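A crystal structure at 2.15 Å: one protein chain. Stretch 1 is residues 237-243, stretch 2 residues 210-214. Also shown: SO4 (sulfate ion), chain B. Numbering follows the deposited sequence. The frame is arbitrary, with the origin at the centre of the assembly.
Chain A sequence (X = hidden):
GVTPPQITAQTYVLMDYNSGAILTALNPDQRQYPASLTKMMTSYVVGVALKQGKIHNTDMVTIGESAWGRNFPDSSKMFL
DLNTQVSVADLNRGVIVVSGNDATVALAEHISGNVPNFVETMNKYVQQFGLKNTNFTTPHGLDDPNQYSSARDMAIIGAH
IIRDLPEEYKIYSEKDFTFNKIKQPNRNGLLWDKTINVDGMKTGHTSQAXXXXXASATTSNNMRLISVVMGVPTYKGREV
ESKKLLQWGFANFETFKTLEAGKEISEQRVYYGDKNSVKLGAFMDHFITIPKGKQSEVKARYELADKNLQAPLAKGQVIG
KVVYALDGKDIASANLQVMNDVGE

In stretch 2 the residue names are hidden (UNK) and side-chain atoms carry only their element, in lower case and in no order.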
ATOM      1  N   GLY A 237      11.234   6.090 -18.906  1.00 30.63           N
ATOM      2  CA  GLY A 237       9.885   5.612 -19.310  1.00 29.45           C
ATOM      3  C   GLY A 237       8.970   5.255 -18.133  1.00 31.35           C
ATOM      4  O   GLY A 237       7.709   5.398 -18.190  1.00 30.76           O
ATOM      5  N   ARG A 238       9.577   4.820 -17.020  1.00 30.97           N
ATOM      6  CA  ARG A 238       8.758   4.325 -15.918  1.00 29.62           C
ATOM      7  C   ARG A 238       8.064   5.496 -15.231  1.00 29.48           C
ATOM      8  O   ARG A 238       6.878   5.403 -14.850  1.00 28.56           O
ATOM      9  CB  ARG A 238       9.574   3.437 -14.951  1.00 29.27           C
ATOM     10  CG  ARG A 238      10.399   4.256 -13.976  1.00 27.73           C
ATOM     11  CD  ARG A 238      11.281   3.389 -13.147  1.00 29.99           C
ATOM     12  NE  ARG A 238      12.349   4.193 -12.532  1.00 24.53           N
ATOM     13  CZ  ARG A 238      13.347   3.653 -11.862  1.00 24.37           C
ATOM     14  NH1 ARG A 238      13.376   2.332 -11.697  1.00 25.00           N
ATOM     15  NH2 ARG A 238      14.313   4.406 -11.357  1.00 23.92           N
ATOM     16  N   GLU A 239       8.761   6.619 -15.097  1.00 27.62           N
ATOM     17  CA  GLU A 239       8.066   7.778 -14.555  1.00 28.58           C
ATOM     18  C   GLU A 239       6.986   8.349 -15.489  1.00 28.96           C
ATOM     19  O   GLU A 239       5.912   8.815 -15.026  1.00 29.90           O
ATOM     20  CB  GLU A 239       9.071   8.891 -14.177  1.00 30.58           C
ATOM     21  CG  GLU A 239      10.144   8.423 -13.184  1.00 28.07           C
ATOM     22  CD  GLU A 239      11.254   9.458 -13.046  1.00 31.46           C
ATOM     23  OE1 GLU A 239      11.080  10.610 -13.538  1.00 32.22           O
ATOM     24  OE2 GLU A 239      12.255   9.172 -12.389  1.00 31.87           O
ATOM     25  N   VAL A 240       7.263   8.316 -16.795  1.00 28.27           N
ATOM     26  CA  VAL A 240       6.278   8.749 -17.774  1.00 28.54           C
ATOM     27  C   VAL A 240       4.968   7.872 -17.737  1.00 27.74           C
ATOM     28  O   VAL A 240       3.890   8.384 -17.646  1.00 26.69           O
ATOM     29  CB  VAL A 240       6.867   8.791 -19.216  1.00 27.90           C
ATOM     30  CG1 VAL A 240       5.742   8.997 -20.205  1.00 27.60           C
ATOM     31  CG2 VAL A 240       7.882   9.974 -19.394  1.00 29.51           C
ATOM     32  N   GLU A 241       5.100   6.555 -17.880  1.00 28.84           N
ATOM     33  CA  GLU A 241       3.969   5.651 -17.823  1.00 29.46           C
ATOM     34  C   GLU A 241       3.220   5.767 -16.479  1.00 29.14           C
ATOM     35  O   GLU A 241       2.001   5.631 -16.435  1.00 28.41           O
ATOM     36  CB  GLU A 241       4.404   4.226 -18.061  1.00 30.80           C
ATOM     37  CG  GLU A 241       5.101   4.034 -19.363  1.00 32.11           C
ATOM     38  CD  GLU A 241       4.255   4.632 -20.498  1.00 38.86           C
ATOM     39  OE1 GLU A 241       3.195   4.068 -20.820  1.00 44.48           O
ATOM     40  OE2 GLU A 241       4.633   5.650 -21.089  1.00 39.39           O
ATOM     41  N   SER A 242       3.940   6.044 -15.394  1.00 29.27           N
ATOM     42  CA  SER A 242       3.280   6.122 -14.124  1.00 29.78           C
ATOM     43  C   SER A 242       2.430   7.370 -14.117  1.00 31.09           C
ATOM     44  O   SER A 242       1.272   7.336 -13.682  1.00 30.89           O
ATOM     45  CB  SER A 242       4.270   6.166 -12.961  1.00 28.97           C
ATOM     46  OG  SER A 242       4.757   4.864 -12.747  1.00 29.10           O
ATOM     47  N   LYS A 243       3.058   8.495 -14.467  1.00 31.44           N
ATOM     48  CA  LYS A 243       2.344   9.774 -14.544  1.00 31.64           C
ATOM     49  C   LYS A 243       1.128   9.648 -15.483  1.00 29.88           C
ATOM     50  O   LYS A 243       0.064  10.166 -15.199  1.00 29.53           O
ATOM     51  CB  LYS A 243       3.301  10.879 -14.996  1.00 32.71           C
ATOM     52  CG  LYS A 243       2.644  12.241 -15.064  1.00 34.53           C
ATOM     53  CD  LYS A 243       3.671  13.381 -15.032  1.00 37.29           C
ATOM     54  CE  LYS A 243       2.993  14.661 -15.581  1.00 34.77           C
ATOM     55  NZ  LYS A 243       3.699  15.944 -15.194  1.00 31.57           N
ATOM     56  N   UNK A 210      13.113  -5.423 -16.955  1.00 31.37           N
ATOM     57  CA  UNK A 210      13.127  -3.973 -17.041  1.00 29.57           C
ATOM     58  C   UNK A 210      13.087  -3.251 -15.702  1.00 29.59           C
ATOM     59  O   UNK A 210      13.594  -3.784 -14.654  1.00 29.42           O
ATOM     60  N   UNK A 211      12.472  -2.053 -15.744  1.00 26.70           N
ATOM     61  CA  UNK A 211      12.396  -1.082 -14.662  1.00 25.21           C
ATOM     62  C   UNK A 211      10.998  -1.023 -14.010  1.00 24.97           C
ATOM     63  O   UNK A 211       9.978  -1.209 -14.680  1.00 25.94           O
ATOM     64  c   UNK A 211      15.165   0.821 -14.669  1.00 24.11           C
ATOM     65  c   UNK A 211      12.727   0.316 -15.181  1.00 25.50           C
ATOM     66  c   UNK A 211      14.608   0.138 -16.888  1.00 28.41           C
ATOM     67  c   UNK A 211      14.202   0.446 -15.593  1.00 26.64           C
ATOM     68  o   UNK A 211      18.264   0.611 -16.755  1.00 39.19           O
ATOM     69  c   UNK A 211      16.932   0.559 -16.364  1.00 32.24           C
ATOM     70  c   UNK A 211      16.001   0.207 -17.281  1.00 28.07           C
ATOM     71  c   UNK A 211      16.544   0.876 -15.040  1.00 33.51           C
ATOM     72  N   UNK A 212      10.935  -0.735 -12.714  1.00 22.33           N
ATOM     73  CA  UNK A 212       9.641  -0.764 -12.096  1.00 21.78           C
ATOM     74  C   UNK A 212       9.510   0.378 -11.121  1.00 20.63           C
ATOM     75  O   UNK A 212      10.508   1.026 -10.732  1.00 22.09           O
ATOM     76  o   UNK A 212      10.801  -1.683  -9.598  1.00 24.73           O
ATOM     77  c   UNK A 212       9.367  -2.200 -11.489  1.00 20.54           C
ATOM     78  c   UNK A 212      10.300  -2.552 -10.334  1.00 21.94           C
ATOM     79  n   UNK A 212      10.466  -3.823 -10.114  1.00 23.41           N
ATOM     80  N   UNK A 213       8.293   0.734 -10.775  1.00 20.12           N
ATOM     81  CA  UNK A 213       8.147   1.861  -9.868  1.00 21.02           C
ATOM     82  C   UNK A 213       6.802   1.741  -9.213  1.00 21.91           C
ATOM     83  O   UNK A 213       5.870   1.360  -9.847  1.00 24.63           O
ATOM     84  c   UNK A 213       7.727   4.499 -10.021  1.00 22.71           C
ATOM     85  c   UNK A 213       8.172   3.181 -10.680  1.00 21.50           C
ATOM     86  c   UNK A 213       8.554   4.832  -8.837  1.00 28.40           C
ATOM     87  c   UNK A 213       7.613   5.763 -10.980  1.00 25.68           C
ATOM     88  N   UNK A 214       6.707   2.083  -7.940  1.00 23.42           N
ATOM     89  CA  UNK A 214       5.469   2.168  -7.248  1.00 23.63           C
ATOM     90  C   UNK A 214       5.272   3.627  -6.893  1.00 23.01           C
ATOM     91  O   UNK A 214       6.101   4.207  -6.228  1.00 25.77           O
ATOM     92  c   UNK A 214       5.584  -0.144  -6.411  1.00 18.65           C
ATOM     93  c   UNK A 214       4.222   1.456  -5.149  1.00 24.58           C
ATOM     94  c   UNK A 214       5.518   1.275  -5.966  1.00 23.00           C
TER
HETATM   95  S   SO4 B   1      16.574   2.245  -9.325  1.00 27.74           S
HETATM   96  O1  SO4 B   1      16.141   2.137  -7.926  1.00 23.59           O
HETATM   97  O2  SO4 B   1      15.976   1.314 -10.281  1.00 22.08           O
HETATM   98  O3  SO4 B   1      16.240   3.625  -9.610  1.00 27.04           O
HETATM   99  O4  SO4 B   1      18.028   1.862  -9.482  1.00 23.23           O
HETATM  100  O   HOH W   1       3.928   3.411 -10.939  1.00 21.96           O

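Position 210 has backbone atoms and nothing more, and it touches nothing on the helix. Its phi/psi of 125/-149 would jam a CB against the carbonyl O of the residue before, so the backbone alone calls for glycine: Gly-210.

Position 211 carries one carbon leading into a ring of six carbons that bears a single oxygen. CA-to-CB points toward the helix, and NH1 of Arg-238 approaches the ring at its edge, near the ring plane, 3.8 Å from a ring carbon of 211. That composition is a phenol, and the residue is Tyr-211, with chi1 m; the ring carbon is CD1.

Position 212 has two side-chain carbons, the second carrying one oxygen and one nitrogen. The CA-to-CB bond points away from the helix. What the position offers the helix is backbone: NH1 of Arg-238 donates a weak hydrogen bond to O of 212, at 3.3 Å and a poor angle of 124°. A carboxamide this short belongs to asparagine, and the element labels separate it from aspartate. ND2 of Asn-212 is hydrogen-bonded elsewhere in the structure.

Position 213 shows four carbons, forked at the second, with no heteroatom. CA-to-CB points toward the helix, and one terminal carbon of the 213 fork lies 3.5 Å from OG of Ser-242 and 4.1 Å from CA of Glu-239. CB of 213 also packs 4.0 Å from CD of Arg-238, so the aliphatic part of the arginine serves as a nonpolar surface. A fork one carbon beyond CB means leucine: Leu-213, with chi1 t and chi2 p.

Position 214 has three carbons, one carrying the other two. Its CA-to-CB bond points away, and it makes no contact with these helix residues. Branching at CB without oxygen gives valine, Val-214.

The contact rests on strand alternation: the CA-to-CB bonds of Tyr-211 and Leu-213 point toward the helix, while those of Asn-212 and Val-214 point away. Across it, Arg-238 and Ser-242, one helical turn apart, both point toward the strand. Arg-238 does double duty, packing its chain on leucine and extending its guanidinium to a sulfate, probably from the crystallisation liquor. NH1 of Arg-238 donates to O2 of the sulfate at 3.1 Å, and NH2 of Arg-238 to O3 of the sulfate at 2.7 Å. A water joins the two elements, its O lying 2.5 Å from OG of Ser-242 and donating to O of Leu-213 at 3.0 Å. The lesson is economical: small nonpolar packing, with polar groups reaching backbone carbonyls directly or through water.

Stretch 2 210-214: GYNLV
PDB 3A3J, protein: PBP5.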